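Long-range contacts in putative branched-chain amino acid transport system substrate-binding protein (Rhodopseudomonas palustris, PDB 3TX6), which probably binds aromatic acids such as p-coumaric acid and related lignin-derived compounds in the periplasm, as the solute receptor of an ABC transporter: residues I194-S199 / G217-T222; H223-M228 / V241-G246. All coordinates share one frame; numbering follows the deposited sequence.

Interaction 1. Residues I194-S199 / G217-T222; sequences ILVGAS and GLIYQT. With ENO (3-(4-hydroxy-phenyl)pyruvic acid), chain D.
V196 and Q221 lie side by side on one face of a parallel strand pair, pointing the same way, with the carboxamide of Q221 against the valine's CB and methyls. Q221 CG stands anti to the carbonyl carbon (chi1 -69°), and the chain bends at chi2 (-79°), which brings CD back toward V196; Q221 NE2 comes 3.7 Å from V196 CB and OE1 touches CG1. The NE2 end is held by A203 O and Q207 OE1, so helix 200-213 fixes the amide's rotation. V196 CG2 also meets I219 CG2, at 4.0 Å, farther back along that face. On the reverse face L195 CD1 rests 3.9 Å from Y220 CB, the two side chains crossing at about a right angle; the tyrosine ring then leads away, and its OH bonds to H129.

Three backbone bonds join the strands in register: I194 N to L218 O, Y220 N to I194 O, and V196 N to Y220 O, the last 2.9 Å long and nearly straight. Beyond them the strands splay, and a water takes the place of the next rung, accepting from T222 N and reaching V196 O (2.6 Å) and Q221 OE1. T222 points toward the other strand; its CG2 packs on V196 O at 3.3 Å, while OG1 is hydrogen-bonded to Y147 and G224 N. Two residues past the strand, S199 OG donates to carboxylate oxygen O1 of the bound hydroxyphenylpyruvate, 2.7 Å away.

The pair closes the beta-alpha-beta unit 193-197, 200-213, 218-221. Helix 200-213 covers the face of I194, V196 and I219, helix 119-130 that of L195 and Y220, and strands 137-143 and 242-245 flank the pair.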
ATOM      1  N   ILE A 194       3.987  17.352 -12.656  1.00 23.34           N
ATOM      2  CA  ILE A 194       5.057  16.451 -12.228  1.00 24.85           C
ATOM      3  C   ILE A 194       4.445  15.358 -11.361  1.00 25.75           C
ATOM      4  O   ILE A 194       3.569  15.633 -10.553  1.00 22.60           O
ATOM      5  CB  ILE A 194       6.152  17.178 -11.442  1.00 25.74           C
ATOM      6  CG1 ILE A 194       6.948  18.093 -12.374  1.00 23.27           C
ATOM      7  CG2 ILE A 194       7.128  16.197 -10.771  1.00 26.06           C
ATOM      8  CD1 ILE A 194       7.776  19.135 -11.669  1.00 25.93           C
ATOM      9  N   LEU A 195       4.895  14.126 -11.587  1.00 22.33           N
ATOM     10  CA  LEU A 195       4.488  12.951 -10.813  1.00 19.10           C
ATOM     11  C   LEU A 195       5.620  12.652  -9.859  1.00 21.11           C
ATOM     12  O   LEU A 195       6.786  12.487 -10.271  1.00 20.21           O
ATOM     13  CB  LEU A 195       4.215  11.695 -11.671  1.00 19.03           C
ATOM     14  CG  LEU A 195       3.962  10.391 -10.885  1.00 18.29           C
ATOM     15  CD1 LEU A 195       2.653  10.536 -10.104  1.00 22.89           C
ATOM     16  CD2 LEU A 195       3.908   9.231 -11.915  1.00 20.01           C
ATOM     17  N   VAL A 196       5.266  12.547  -8.586  1.00 23.10           N
ATOM     18  CA  VAL A 196       6.261  12.205  -7.561  1.00 20.43           C
ATOM     19  C   VAL A 196       6.059  10.732  -7.206  1.00 19.51           C
ATOM     20  O   VAL A 196       4.971  10.377  -6.791  1.00 21.55           O
ATOM     21  CB  VAL A 196       6.094  13.081  -6.306  1.00 21.74           C
ATOM     22  CG1 VAL A 196       7.060  12.651  -5.235  1.00 24.30           C
ATOM     23  CG2 VAL A 196       6.255  14.569  -6.638  1.00 24.24           C
ATOM     24  N   GLY A 197       7.100   9.894  -7.393  1.00 19.42           N
ATOM     25  CA  GLY A 197       7.089   8.422  -7.087  1.00 23.72           C
ATOM     26  C   GLY A 197       7.862   8.098  -5.804  1.00 21.40           C
ATOM     27  O   GLY A 197       9.023   7.676  -5.807  1.00 21.68           O
ATOM     28  N   ALA A 198       7.211   8.336  -4.677  1.00 19.41           N
ATOM     29  CA  ALA A 198       7.872   8.188  -3.413  1.00 19.97           C
ATOM     30  C   ALA A 198       6.780   7.865  -2.375  1.00 19.18           C
ATOM     31  O   ALA A 198       5.642   7.564  -2.735  1.00 19.43           O
ATOM     32  CB  ALA A 198       8.655   9.456  -3.092  1.00 19.70           C
ATOM     33  N   SER A 199       7.134   7.903  -1.094  1.00 19.64           N
ATOM     34  CA  SER A 199       6.211   7.515  -0.026  1.00 20.09           C
ATOM     35  C   SER A 199       6.652   8.193   1.253  1.00 24.03           C
ATOM     36  O   SER A 199       7.796   8.618   1.379  1.00 25.84           O
ATOM     37  CB  SER A 199       6.216   6.010   0.169  1.00 21.42           C
ATOM     38  OG  SER A 199       7.495   5.549   0.550  1.00 21.98           O
ATOM     39  N   GLY A 217       2.900  24.151 -12.046  1.00 25.93           N
ATOM     40  CA  GLY A 217       2.080  23.080 -12.602  1.00 30.13           C
ATOM     41  C   GLY A 217       1.407  22.233 -11.553  1.00 23.05           C
ATOM     42  O   GLY A 217       1.659  22.390 -10.337  1.00 28.40           O
ATOM     43  N   LEU A 218       0.504  21.368 -12.032  1.00 25.71           N
ATOM     44  CA  LEU A 218      -0.134  20.399 -11.170  1.00 20.09           C
ATOM     45  C   LEU A 218       0.899  19.382 -10.655  1.00 23.22           C
ATOM     46  O   LEU A 218       1.772  18.938 -11.402  1.00 26.39           O
ATOM     47  CB  LEU A 218      -1.336  19.718 -11.847  1.00 23.14           C
ATOM     48  CG  LEU A 218      -2.576  20.580 -12.182  1.00 22.28           C
ATOM     49  CD1 LEU A 218      -3.688  19.763 -12.850  1.00 28.36           C
ATOM     50  CD2 LEU A 218      -3.101  21.258 -10.906  1.00 28.19           C
ATOM     51  N   ILE A 219       0.817  19.046  -9.365  1.00 25.53           N
ATOM     52  CA  ILE A 219       1.661  17.945  -8.798  1.00 24.19           C
ATOM     53  C   ILE A 219       0.801  16.776  -8.348  1.00 24.66           C
ATOM     54  O   ILE A 219      -0.319  16.959  -7.743  1.00 21.89           O
ATOM     55  CB  ILE A 219       2.488  18.421  -7.583  1.00 23.33           C
ATOM     56  CG1 ILE A 219       3.403  19.580  -7.976  1.00 26.20           C
ATOM     57  CG2 ILE A 219       3.294  17.260  -6.956  1.00 26.00           C
ATOM     58  CD1 ILE A 219       4.079  20.278  -6.776  1.00 30.65           C
ATOM     59  N   TYR A 220       1.286  15.584  -8.723  1.00 20.98           N
ATOM     60  CA  TYR A 220       0.574  14.353  -8.504  1.00 23.59           C
ATOM     61  C   TYR A 220       1.398  13.457  -7.599  1.00 23.80           C
ATOM     62  O   TYR A 220       2.646  13.343  -7.730  1.00 20.33           O
ATOM     63  CB  TYR A 220       0.282  13.659  -9.853  1.00 21.13           C
ATOM     64  CG  TYR A 220      -0.769  14.383 -10.717  1.00 18.91           C
ATOM     65  CD1 TYR A 220      -0.466  15.541 -11.474  1.00 24.42           C
ATOM     66  CD2 TYR A 220      -2.054  13.927 -10.757  1.00 21.83           C
ATOM     67  CE1 TYR A 220      -1.462  16.203 -12.203  1.00 22.43           C
ATOM     68  CE2 TYR A 220      -3.047  14.583 -11.506  1.00 22.77           C
ATOM     69  CZ  TYR A 220      -2.748  15.725 -12.227  1.00 22.24           C
ATOM     70  OH  TYR A 220      -3.770  16.331 -12.974  1.00 24.78           O
ATOM     71  N   GLN A 221       0.688  12.834  -6.666  1.00 20.31           N
ATOM     72  CA  GLN A 221       1.328  11.984  -5.652  1.00 19.73           C
ATOM     73  C   GLN A 221       0.743  10.600  -5.735  1.00 16.80           C
ATOM     74  O   GLN A 221      -0.479  10.438  -6.028  1.00 18.21           O
ATOM     75  CB  GLN A 221       1.175  12.522  -4.213  1.00 20.90           C
ATOM     76  CG  GLN A 221       1.950  13.795  -3.902  1.00 20.09           C
ATOM     77  CD  GLN A 221       3.426  13.568  -3.623  1.00 19.91           C
ATOM     78  OE1 GLN A 221       3.846  12.427  -3.388  1.00 25.72           O
ATOM     79  NE2 GLN A 221       4.223  14.644  -3.584  1.00 23.25           N
ATOM     80  N   THR A 222       1.599   9.612  -5.416  1.00 19.43           N
ATOM     81  CA  THR A 222       1.156   8.237  -5.317  1.00 19.08           C
ATOM     82  C   THR A 222       0.487   7.905  -3.993  1.00 18.87           C
ATOM     83  O   THR A 222       0.471   8.705  -3.065  1.00 20.71           O
ATOM     84  CB  THR A 222       2.339   7.264  -5.489  1.00 16.15           C
ATOM     85  OG1 THR A 222       3.190   7.236  -4.323  1.00 18.95           O
ATOM     86  CG2 THR A 222       3.180   7.586  -6.742  1.00 19.49           C
TER
HETATM   87  O4  ENO D 386       5.776   0.436  -1.305  1.00 19.20           O
HETATM   88  C9  ENO D 386       3.099   1.373   0.590  1.00 16.67           C
HETATM   89  C8  ENO D 386       1.745   1.108   0.585  1.00 17.51           C
HETATM   90  C7  ENO D 386       0.905   1.650  -0.401  1.00 17.59           C
HETATM   91  C6  ENO D 386       1.480   2.376  -1.425  1.00 16.77           C
HETATM   92  C5  ENO D 386       2.842   2.667  -1.424  1.00 18.95           C
HETATM   93  C4  ENO D 386       3.677   2.153  -0.418  1.00 16.72           C
HETATM   94  O3  ENO D 386      -0.446   1.330  -0.371  1.00 25.70           O
HETATM   95  C3  ENO D 386       5.135   2.512  -0.364  1.00 20.31           C
HETATM   96  C2  ENO D 386       6.124   1.570  -0.935  1.00 19.53           C
HETATM   97  C1  ENO D 386       7.520   1.982  -0.924  1.00 19.53           C
HETATM   98  O2  ENO D 386       8.368   1.172  -1.353  1.00 18.36           O
HETATM   99  O1  ENO D 386       7.858   3.127  -0.499  1.00 20.01           O
HETATM  100  O   HOH W   1       4.292   9.852  -4.341  1.00 21.82           O

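Interaction 2. Residues H223-M228 / V241-G246; sequences HGAASM and VLMASG. With ENO (3-(4-hydroxy-phenyl)pyruvic acid), chain D.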
ATOM      1  N   HIS A 223      -0.053   6.688  -3.925  1.00 18.84           N
ATOM      2  CA  HIS A 223      -0.739   6.217  -2.731  1.00 16.89           C
ATOM      3  C   HIS A 223       0.218   5.956  -1.577  1.00 17.67           C
ATOM      4  O   HIS A 223      -0.226   5.809  -0.451  1.00 17.32           O
ATOM      5  CB  HIS A 223      -1.682   5.046  -3.002  1.00 17.51           C
ATOM      6  CG  HIS A 223      -1.059   3.859  -3.733  1.00 17.18           C
ATOM      7  ND1 HIS A 223      -0.127   3.975  -4.711  1.00 16.99           N
ATOM      8  CD2 HIS A 223      -1.417   2.508  -3.693  1.00 14.74           C
ATOM      9  CE1 HIS A 223       0.134   2.713  -5.197  1.00 14.81           C
ATOM     10  NE2 HIS A 223      -0.652   1.846  -4.570  1.00 16.47           N
ATOM     11  N   GLY A 224       1.528   5.944  -1.855  1.00 18.13           N
ATOM     12  CA  GLY A 224       2.551   5.939  -0.810  1.00 19.13           C
ATOM     13  C   GLY A 224       2.580   7.192   0.033  1.00 21.33           C
ATOM     14  O   GLY A 224       3.244   7.186   1.103  1.00 21.38           O
ATOM     15  N   ALA A 225       1.824   8.224  -0.384  1.00 21.64           N
ATOM     16  CA  ALA A 225       1.739   9.487   0.354  1.00 20.42           C
ATOM     17  C   ALA A 225       0.446   9.654   1.187  1.00 20.22           C
ATOM     18  O   ALA A 225       0.307  10.666   1.842  1.00 22.82           O
ATOM     19  CB  ALA A 225       1.880  10.703  -0.618  1.00 24.63           C
ATOM     20  N   ALA A 226      -0.498   8.705   1.156  1.00 20.06           N
ATOM     21  CA  ALA A 226      -1.876   8.916   1.643  1.00 20.98           C
ATOM     22  C   ALA A 226      -2.003   8.711   3.171  1.00 20.30           C
ATOM     23  O   ALA A 226      -2.629   7.758   3.676  1.00 19.28           O
ATOM     24  CB  ALA A 226      -2.857   8.020   0.868  1.00 21.39           C
ATOM     25  N   SER A 227      -1.428   9.684   3.883  1.00 22.64           N
ATOM     26  CA  SER A 227      -1.638   9.860   5.323  1.00 23.03           C
ATOM     27  C   SER A 227      -1.494  11.344   5.608  1.00 22.68           C
ATOM     28  O   SER A 227      -1.022  12.121   4.775  1.00 25.61           O
ATOM     29  CB  SER A 227      -0.675   8.989   6.134  1.00 25.89           C
ATOM     30  OG  SER A 227       0.636   9.517   6.188  1.00 30.28           O
HETATM   31  N   MSE A 228      -1.947  11.752   6.777  1.00 25.63           N
HETATM   32  CA  MSE A 228      -1.808  13.156   7.169  1.00 28.51           C
HETATM   33  C   MSE A 228      -0.383  13.602   7.323  1.00 27.79           C
HETATM   34  O   MSE A 228      -0.119  14.817   7.317  1.00 33.44           O
HETATM   35  CB  MSE A 228      -2.371  13.447   8.511  1.00 31.34           C
HETATM   36  CG  MSE A 228      -3.847  13.573   8.549  1.00 37.44           C
HETATM   37 SE   MSE A 228      -4.551  14.887   7.299  0.90 43.64          SE
HETATM   38  CE  MSE A 228      -3.819  16.549   7.999  1.00 40.43           C
ATOM     39  N   VAL A 241      -2.852  19.407  -4.481  1.00 22.33           N
ATOM     40  CA  VAL A 241      -2.181  18.180  -4.924  1.00 22.02           C
ATOM     41  C   VAL A 241      -3.261  17.239  -5.364  1.00 23.20           C
ATOM     42  O   VAL A 241      -4.440  17.307  -4.865  1.00 23.09           O
ATOM     43  CB  VAL A 241      -1.289  17.572  -3.799  1.00 25.74           C
ATOM     44  CG1 VAL A 241      -2.135  16.942  -2.693  1.00 26.38           C
ATOM     45  CG2 VAL A 241      -0.255  16.558  -4.338  1.00 26.56           C
ATOM     46  N   LEU A 242      -2.929  16.389  -6.328  1.00 21.25           N
ATOM     47  CA  LEU A 242      -3.826  15.262  -6.655  1.00 19.45           C
ATOM     48  C   LEU A 242      -3.107  14.015  -6.201  1.00 21.10           C
ATOM     49  O   LEU A 242      -1.921  13.837  -6.470  1.00 24.40           O
ATOM     50  CB  LEU A 242      -4.074  15.172  -8.163  1.00 21.93           C
ATOM     51  CG  LEU A 242      -4.908  16.255  -8.838  1.00 21.32           C
ATOM     52  CD1 LEU A 242      -6.205  16.582  -8.052  1.00 25.18           C
ATOM     53  CD2 LEU A 242      -3.983  17.466  -8.966  1.00 23.15           C
HETATM   54  N   MSE A 243      -3.852  13.130  -5.565  0.50 19.06           N
HETATM   55  CA  MSE A 243      -3.215  11.998  -4.882  0.50 20.84           C
HETATM   56  C   MSE A 243      -4.086  10.809  -5.049  0.50 21.19           C
HETATM   57  O   MSE A 243      -5.302  10.877  -4.790  0.50 22.86           O
HETATM   58  CB  MSE A 243      -3.026  12.349  -3.404  0.50 18.77           C
HETATM   59  CG  MSE A 243      -2.580  11.100  -2.666  0.50 17.56           C
HETATM   60 SE   MSE A 243      -2.339  11.410  -0.771  0.50 16.13          SE
HETATM   61  CE  MSE A 243      -1.060  12.924  -0.727  0.50 15.94           C
ATOM     62  N   ALA A 244      -3.491   9.716  -5.524  1.00 19.69           N
ATOM     63  CA  ALA A 244      -4.209   8.441  -5.616  1.00 19.02           C
ATOM     64  C   ALA A 244      -4.299   7.903  -4.201  1.00 17.45           C
ATOM     65  O   ALA A 244      -3.325   7.989  -3.429  1.00 21.12           O
ATOM     66  CB  ALA A 244      -3.469   7.450  -6.524  1.00 19.12           C
ATOM     67  N   SER A 245      -5.479   7.395  -3.834  1.00 18.52           N
ATOM     68  CA  SER A 245      -5.708   6.882  -2.491  1.00 18.93           C
ATOM     69  C   SER A 245      -6.656   5.732  -2.553  1.00 19.39           C
ATOM     70  O   SER A 245      -7.512   5.677  -3.405  1.00 20.29           O
ATOM     71  CB  SER A 245      -6.362   7.974  -1.662  1.00 20.13           C
ATOM     72  OG  SER A 245      -6.622   7.587  -0.378  1.00 24.97           O
ATOM     73  N   GLY A 246      -6.513   4.822  -1.614  1.00 18.14           N
ATOM     74  CA  GLY A 246      -7.578   3.903  -1.323  1.00 18.56           C
ATOM     75  C   GLY A 246      -8.783   4.649  -0.768  1.00 17.78           C
ATOM     76  O   GLY A 246      -8.656   5.749  -0.225  1.00 18.80           O
TER
HETATM   77  O4  ENO D 386       5.776   0.436  -1.305  1.00 19.20           O
HETATM   78  C9  ENO D 386       3.099   1.373   0.590  1.00 16.67           C
HETATM   79  C8  ENO D 386       1.745   1.108   0.585  1.00 17.51           C
HETATM   80  C7  ENO D 386       0.905   1.650  -0.401  1.00 17.59           C
HETATM   81  C6  ENO D 386       1.480   2.376  -1.425  1.00 16.77           C
HETATM   82  C5  ENO D 386       2.842   2.667  -1.424  1.00 18.95           C
HETATM   83  C4  ENO D 386       3.677   2.153  -0.418  1.00 16.72           C
HETATM   84  O3  ENO D 386      -0.446   1.330  -0.371  1.00 25.70           O
HETATM   85  C3  ENO D 386       5.135   2.512  -0.364  1.00 20.31           C
HETATM   86  C2  ENO D 386       6.124   1.570  -0.935  1.00 19.53           C
HETATM   87  C1  ENO D 386       7.520   1.982  -0.924  1.00 19.53           C
HETATM   88  O2  ENO D 386       8.368   1.172  -1.353  1.00 18.36           O
HETATM   89  O1  ENO D 386       7.858   3.127  -0.499  1.00 20.01           O
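This is a largely apolar contact between a ligand-binding loop and a sheet strand: H223-M228, which follows strand 218-221, packs on strand 242-245. The selenomethionine M243 has the largest share. Its CG is anti to the backbone N (chi1 171°) and the chain runs extended as far as SE, then bends at chi3 (-55°), which swings CE onto A225. In this conformer, one of two modelled, CE lies 3.7 Å from A225 CB, while SE sits 3.5 Å from A226 CA. A226 CB, pointing toward the strand, meets both SE and, at 4.0 Å, S245 OG. That hydroxyl is engaged within its own strand end, bonding G246 O on a lone pair in the carbonyl plane.

At the start of the loop the backbones come close: H223 CA approaches A244 O to 3.2 Å in a CA-H...O contact. The loop then turns tightly, with A226 at the centre of an inverse gamma turn. H223 CG is placed between the backbone N and the carbonyl carbon (chi1 53°), and the imidazole leads away from the strand to the ligand. Ligand atom C6 lies over the ring's centre, 3.6 Å above its plane, while NE2 is hydrogen-bonded to Q117 O. G224 CA touches ligand C5 at 3.3 Å, so the backbone itself forms part of the pocket wall.

Q282 of helix 282-304 joins both segments from outside, bonding A226, G246 and the ligand. Loops at the C-terminal ends of parallel strands that line the solute site are characteristic of the periplasmic binding protein fold, and this one gives the aromatic ring of the solute its H223 and G224 wall.

How the interactions relate
Both contacts are buried and share one sheet, where strands 218-221 and 242-245 are neighbours: Q221 N to L242 O (2.8 Å) and I219 O to L242 N are probable hydrogen bonds that tie interaction 1 to interaction 2. Their chemistry differs with their place. Interaction 1 lies farther from the chain's centre and is a backbone ladder with aliphatic packing; interaction 2, nearer that centre, joins a loop to a strand through small side chains and a selenomethionine. They converge on the ligand, S199 at its carboxylate and H223-G224 at its ring, and S199 CB packs against G224 O, 3.3 Å away.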